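Local coordinates for protein Sodium/sialic acid symporter SiaT (Proteus mirabilis, PDB 5NV9) that uses the sodium gradient, as a LeuT-fold symporter of the inner membrane, to take up N-acetylneuraminic acid together with two sodium ions, at residues R148-I153 against L316-V321; A449-S454 against F459-I464. All blocks are in the same frame, centred on the assembly; numbering follows the deposited sequence.

Interaction 1. Residues R148-I153 against L316-V321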
loop_
_atom_site.group_PDB
_atom_site.type_symbol
_atom_site.label_atom_id
_atom_site.label_comp_id
_atom_site.label_asym_id
_atom_site.label_seq_id
_atom_site.Cartn_x
_atom_site.Cartn_y
_atom_site.Cartn_z
ATOM N N ARG A 148 -12.370 -17.067 -4.188
ATOM C CA ARG A 148 -12.271 -18.505 -4.294
ATOM C C ARG A 148 -13.639 -19.140 -4.269
ATOM O O ARG A 148 -13.899 -20.023 -5.074
ATOM C CB ARG A 148 -11.425 -19.065 -3.166
ATOM C CG ARG A 148 -11.142 -20.524 -3.332
ATOM C CD ARG A 148 -10.788 -21.125 -1.998
ATOM N NE ARG A 148 -10.841 -22.563 -2.103
ATOM C CZ ARG A 148 -10.166 -23.394 -1.329
ATOM N NH1 ARG A 148 -9.352 -22.930 -0.397
ATOM N NH2 ARG A 148 -10.278 -24.702 -1.511
ATOM N N PRO A 149 -14.521 -18.696 -3.375
ATOM C CA PRO A 149 -15.826 -19.361 -3.374
ATOM C C PRO A 149 -16.600 -19.269 -4.703
ATOM O O PRO A 149 -17.539 -20.029 -4.900
ATOM C CB PRO A 149 -16.599 -18.607 -2.292
ATOM C CG PRO A 149 -15.542 -18.046 -1.401
ATOM C CD PRO A 149 -14.448 -17.645 -2.347
ATOM N N PHE A 150 -16.204 -18.366 -5.603
ATOM C CA PHE A 150 -17.025 -18.040 -6.773
ATOM C C PHE A 150 -16.356 -18.239 -8.127
ATOM O O PHE A 150 -16.971 -17.950 -9.138
ATOM C CB PHE A 150 -17.504 -16.584 -6.711
ATOM C CG PHE A 150 -18.109 -16.168 -5.388
ATOM C CD1 PHE A 150 -19.366 -16.606 -5.008
ATOM C CD2 PHE A 150 -17.451 -15.284 -4.571
ATOM C CE1 PHE A 150 -19.925 -16.218 -3.803
ATOM C CE2 PHE A 150 -17.995 -14.888 -3.369
ATOM C CZ PHE A 150 -19.241 -15.348 -2.979
HETATM N N MSE A 151 -15.119 -18.706 -8.187
HETATM C CA MSE A 151 -14.445 -18.811 -9.487
HETATM C C MSE A 151 -14.440 -20.214 -10.037
HETATM O O MSE A 151 -14.276 -20.402 -11.235
HETATM C CB MSE A 151 -12.989 -18.335 -9.447
HETATM C CG MSE A 151 -12.786 -16.919 -8.901
HETATM SE SE MSE A 151 -13.132 -15.521 -10.251
HETATM C CE MSE A 151 -15.056 -15.343 -9.825
ATOM N N GLY A 152 -14.576 -21.215 -9.186
ATOM C CA GLY A 152 -14.540 -22.604 -9.640
ATOM C C GLY A 152 -13.162 -23.150 -9.974
ATOM O O GLY A 152 -13.033 -24.137 -10.724
ATOM N N ILE A 153 -12.113 -22.523 -9.448
ATOM C CA ILE A 153 -10.781 -23.086 -9.629
ATOM C C ILE A 153 -10.078 -23.269 -8.315
ATOM O O ILE A 153 -10.458 -22.701 -7.283
ATOM C CB ILE A 153 -9.918 -22.261 -10.622
ATOM C CG1 ILE A 153 -10.028 -20.752 -10.316
ATOM C CG2 ILE A 153 -10.339 -22.579 -12.059
ATOM C CD1 ILE A 153 -9.026 -19.893 -11.064
ATOM N N LEU A 316 -19.531 -8.052 -0.314
ATOM C CA LEU A 316 -19.229 -7.432 -1.584
ATOM C C LEU A 316 -19.049 -8.435 -2.736
ATOM O O LEU A 316 -19.733 -8.317 -3.762
ATOM C CB LEU A 316 -18.075 -6.441 -1.496
ATOM C CG LEU A 316 -17.568 -5.877 -2.835
ATOM C CD1 LEU A 316 -18.684 -5.247 -3.708
ATOM C CD2 LEU A 316 -16.440 -4.884 -2.580
ATOM N N PRO A 317 -18.126 -9.406 -2.605
ATOM C CA PRO A 317 -17.996 -10.369 -3.706
ATOM C C PRO A 317 -19.255 -11.165 -4.006
ATOM O O PRO A 317 -19.478 -11.548 -5.160
ATOM C CB PRO A 317 -16.908 -11.335 -3.233
ATOM C CG PRO A 317 -16.393 -10.828 -1.919
ATOM C CD PRO A 317 -17.016 -9.495 -1.641
ATOM N N LEU A 318 -20.022 -11.474 -2.963
ATOM C CA LEU A 318 -21.312 -12.109 -3.118
ATOM C C LEU A 318 -22.220 -11.314 -3.995
ATOM O O LEU A 318 -22.788 -11.880 -4.945
ATOM C CB LEU A 318 -21.998 -12.298 -1.762
ATOM C CG LEU A 318 -23.342 -13.033 -1.941
ATOM C CD1 LEU A 318 -23.062 -14.478 -2.324
ATOM C CD2 LEU A 318 -24.210 -12.942 -0.701
ATOM N N PHE A 319 -22.389 -10.023 -3.687
ATOM C CA PHE A 319 -23.155 -9.130 -4.559
ATOM C C PHE A 319 -22.655 -9.076 -6.005
ATOM O O PHE A 319 -23.451 -9.136 -6.943
ATOM C CB PHE A 319 -23.216 -7.718 -4.011
ATOM C CG PHE A 319 -24.069 -6.783 -4.820
ATOM C CD1 PHE A 319 -23.551 -6.105 -5.915
ATOM C CD2 PHE A 319 -25.396 -6.570 -4.499
ATOM C CE1 PHE A 319 -24.349 -5.248 -6.666
ATOM C CE2 PHE A 319 -26.203 -5.699 -5.250
ATOM C CZ PHE A 319 -25.678 -5.040 -6.317
ATOM N N ILE A 320 -21.355 -8.995 -6.195
ATOM C CA ILE A 320 -20.823 -8.931 -7.539
ATOM C C ILE A 320 -21.190 -10.145 -8.370
ATOM O O ILE A 320 -21.631 -10.017 -9.499
ATOM C CB ILE A 320 -19.301 -8.793 -7.561
ATOM C CG1 ILE A 320 -18.908 -7.420 -6.968
ATOM C CG2 ILE A 320 -18.769 -8.991 -8.987
ATOM C CD1 ILE A 320 -17.505 -7.422 -6.366
ATOM N N VAL A 321 -20.996 -11.316 -7.800
ATOM C CA VAL A 321 -21.142 -12.516 -8.567
ATOM C C VAL A 321 -22.609 -12.917 -8.708
ATOM O O VAL A 321 -22.967 -13.587 -9.709
ATOM C CB VAL A 321 -20.300 -13.622 -7.952
ATOM C CG1 VAL A 321 -20.600 -14.955 -8.567
ATOM C CG2 VAL A 321 -18.823 -13.278 -8.170
#

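Interaction 2. Residues A449-S454 against F459-I464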
loop_
_atom_site.group_PDB
_atom_site.type_symbol
_atom_site.label_atom_id
_atom_site.label_comp_id
_atom_site.label_asym_id
_atom_site.label_seq_id
_atom_site.Cartn_x
_atom_site.Cartn_y
_atom_site.Cartn_z
ATOM N N ALA A 449 6.747 -3.927 23.829
ATOM C CA ALA A 449 5.892 -3.708 25.041
ATOM C C ALA A 449 4.407 -3.431 24.695
ATOM O O ALA A 449 3.494 -4.067 25.294
ATOM C CB ALA A 449 6.440 -2.581 25.887
ATOM N N ALA A 450 4.161 -2.504 23.747
ATOM C CA ALA A 450 2.781 -2.116 23.327
ATOM C C ALA A 450 2.003 -3.299 22.790
ATOM O O ALA A 450 0.871 -3.544 23.207
ATOM C CB ALA A 450 2.794 -1.029 22.256
ATOM N N ARG A 451 2.655 -4.041 21.900
ATOM C CA ARG A 451 2.023 -5.063 21.115
ATOM C C ARG A 451 1.822 -6.307 21.933
ATOM O O ARG A 451 0.743 -6.879 21.867
ATOM C CB ARG A 451 2.861 -5.408 19.876
ATOM C CG ARG A 451 2.497 -6.697 19.167
ATOM C CD ARG A 451 1.137 -6.570 18.498
ATOM N NE ARG A 451 0.836 -7.834 17.879
ATOM C CZ ARG A 451 0.398 -8.907 18.525
ATOM N NH1 ARG A 451 0.127 -8.855 19.829
ATOM N NH2 ARG A 451 0.206 -10.042 17.858
ATOM N N TYR A 452 2.845 -6.713 22.707
ATOM C CA TYR A 452 2.825 -8.000 23.394
ATOM C C TYR A 452 2.551 -7.919 24.903
ATOM O O TYR A 452 2.154 -8.913 25.515
ATOM C CB TYR A 452 4.108 -8.774 23.118
ATOM C CG TYR A 452 4.348 -9.079 21.676
ATOM C CD1 TYR A 452 3.471 -9.906 20.944
ATOM C CD2 TYR A 452 5.446 -8.544 21.005
ATOM C CE1 TYR A 452 3.672 -10.144 19.568
ATOM C CE2 TYR A 452 5.676 -8.814 19.642
ATOM C CZ TYR A 452 4.789 -9.624 18.928
ATOM O OH TYR A 452 5.006 -9.874 17.568
ATOM N N GLY A 453 2.687 -6.748 25.509
ATOM C CA GLY A 453 2.446 -6.637 26.960
ATOM C C GLY A 453 1.371 -5.620 27.292
ATOM O O GLY A 453 1.337 -5.055 28.381
ATOM N N SER A 454 0.525 -5.289 26.345
ATOM C CA SER A 454 -0.568 -4.371 26.691
ATOM C C SER A 454 -1.782 -4.641 25.828
ATOM O O SER A 454 -1.719 -5.404 24.849
ATOM C CB SER A 454 -0.138 -2.916 26.526
ATOM O OG SER A 454 -0.267 -2.490 25.181
ATOM N N PHE A 459 -3.692 1.002 16.493
ATOM C CA PHE A 459 -3.393 2.341 15.987
ATOM C C PHE A 459 -2.277 3.065 16.741
ATOM O O PHE A 459 -1.670 3.996 16.197
ATOM C CB PHE A 459 -4.627 3.251 15.916
ATOM C CG PHE A 459 -5.482 3.024 14.696
ATOM C CD1 PHE A 459 -4.990 3.253 13.418
ATOM C CD2 PHE A 459 -6.796 2.539 14.838
ATOM C CE1 PHE A 459 -5.794 3.058 12.285
ATOM C CE2 PHE A 459 -7.609 2.367 13.728
ATOM C CZ PHE A 459 -7.100 2.609 12.446
ATOM N N PHE A 460 -2.005 2.635 17.962
ATOM C CA PHE A 460 -0.953 3.238 18.748
ATOM C C PHE A 460 0.458 2.755 18.420
ATOM O O PHE A 460 1.404 3.396 18.832
ATOM C CB PHE A 460 -1.252 3.022 20.209
ATOM C CG PHE A 460 -2.343 3.925 20.725
ATOM C CD1 PHE A 460 -2.202 5.273 20.665
ATOM C CD2 PHE A 460 -3.534 3.400 21.242
ATOM C CE1 PHE A 460 -3.221 6.141 21.109
ATOM C CE2 PHE A 460 -4.516 4.238 21.717
ATOM C CZ PHE A 460 -4.370 5.617 21.648
ATOM N N TYR A 461 0.590 1.595 17.764
ATOM C CA TYR A 461 1.881 1.006 17.512
ATOM C C TYR A 461 2.772 1.932 16.686
ATOM O O TYR A 461 3.947 2.092 17.026
ATOM C CB TYR A 461 1.807 -0.356 16.828
ATOM C CG TYR A 461 0.992 -1.439 17.524
ATOM C CD1 TYR A 461 0.674 -1.373 18.855
ATOM C CD2 TYR A 461 0.575 -2.543 16.826
ATOM C CE1 TYR A 461 -0.063 -2.366 19.473
ATOM C CE2 TYR A 461 -0.197 -3.521 17.426
ATOM C CZ TYR A 461 -0.489 -3.415 18.747
ATOM O OH TYR A 461 -1.224 -4.348 19.352
ATOM N N GLY A 462 2.209 2.554 15.651
ATOM C CA GLY A 462 2.973 3.438 14.755
ATOM C C GLY A 462 3.422 4.720 15.433
ATOM O O GLY A 462 4.566 5.136 15.271
ATOM N N VAL A 463 2.522 5.328 16.206
ATOM C CA VAL A 463 2.749 6.594 16.898
ATOM C C VAL A 463 3.890 6.409 17.942
ATOM O O VAL A 463 4.826 7.201 18.038
ATOM C CB VAL A 463 1.458 7.049 17.670
ATOM C CG1 VAL A 463 1.630 8.478 18.175
ATOM C CG2 VAL A 463 0.215 6.968 16.789
ATOM N N ILE A 464 3.800 5.302 18.687
ATOM C CA ILE A 464 4.746 4.951 19.753
ATOM C C ILE A 464 6.106 4.737 19.115
ATOM O O ILE A 464 7.101 5.259 19.589
ATOM C CB ILE A 464 4.280 3.680 20.535
ATOM C CG1 ILE A 464 3.215 4.092 21.597
ATOM C CG2 ILE A 464 5.442 2.965 21.216
ATOM C CD1 ILE A 464 2.372 2.978 22.163
HETATM O O HOH W 1 -1.776 -4.215 22.003
#

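Interaction 1. Residues R148-I153 against L316-V321
With CG anti to its carbonyl carbon (chi1 -49°) and the ring turned crosswise to that bond (chi2 -73°), Phe150 holds its phenyl group out from the end of helix 118-151 to the side of helix 315-323, where Pro317, Leu318 and Val321 receive it. Val321 answers with CG1 anti to its backbone N (chi1 170°), which presents both methyl groups to the root of the ring: CG2 lies 3.8 Å from Phe150 CB, and CG1 bears on CB and CD1. Farther out, one rim of the ring meets the proline, Phe150 CE2 standing 3.7 Å from Pro317 CB. The tip reaches the helix backbone itself, with Phe150 CZ 3.8 Å from Leu318 CA, while Leu318 CD1 comes alongside CE1 at 3.9 Å. The two faces are treated differently. Pro149 CB sits over the centre of one, 4.0 Å above the ring plane, and Pro317 O lies over the opposite face, displaced toward the rim; that oxygen also accepts the helical bond from Val321 N. No hydrogen bond crosses the contact, which is thus a worked case of one aromatic side chain laid against three residues of a helix. Just beyond it the chain leaves the helix at Gly152, with positive phi, and Met151 O is held by the hydroxyl of Tyr11. The pair lies in periplasmic segments, away from the substrate and sodium sites. Helix 315-323 turns Phe319 toward helices 155-203 and 267-301 and Ile320 toward helix 328-361, against which selenomethionine Met151 also packs.

Interaction 2. Residues A449-S454 against F459-I464
Ala450 O, a carbonyl in the last turn of helix 433-452, is approached by two donors, and one of them leads across to Tyr461. Water 1 lies 3.0 Å from Ala450 O, to which it can donate, though it has more acceptors in reach than protons; it also hydrogen-bonds the phenol, its oxygen lying 2.7 Å from Tyr461 OH in the plane of the ring, linking the two helices. The second donor is local: Ser454 OG hydrogen-bonds Ala450 O at 2.5 Å, a separation shorter than usual whose exact length is doubtful. The same hydroxyl is hydrogen-bonded to Leu456 N, tying the helix end to the connection that follows. Beside this polar link the tyrosine ring leans on the helix backbone and on Arg451. Arg451 CB stands over one face of the ring, offset toward its rim, and the bend at chi2 (69°) brings Arg451 CD to 3.4 Å from Tyr461 OH. The guanidinium plane is only 14° from that of the ring, yet the two are not stacked, since Tyr461 OH meets the guanidinium obliquely. Tyr452 CE1 lies over the centre of one guanidinium face. Ala450 CB touches both Tyr461 CD1 and Ile464 CD1, each 4.0 Å away, in directions roughly at right angles. Arg451 and Tyr461 both reach Leu413, placing this helical hairpin against a neighbouring loop at the periplasmic end of the transmembrane bundle. The chemistry is divided: methyl and ring carbons fill the interface, while serine and water probably satisfy a carbonyl near the helix end, and the water may help orient the phenol.

Both contacts are partly buried helix pairings toward the periplasmic side, each with one buried residue among the four that touch, but they share no element: interaction 1 joins helices 118-151 and 315-323, interaction 2 helices 433-452 and 459-475. Their centres are 36 Å apart, and about 19 Å separates their nearest atoms. Sequence distance differs sharply too, since 162 residues intervene between the segments of the first and four between those of the second. The long-range contact has no hydrogen bond across it and rests mainly on apolar side chains, whereas the hairpin adds a water bridge where a helix ends. Together they illustrate how an aromatic side chain can pair helices by packing alone or with solvent's help.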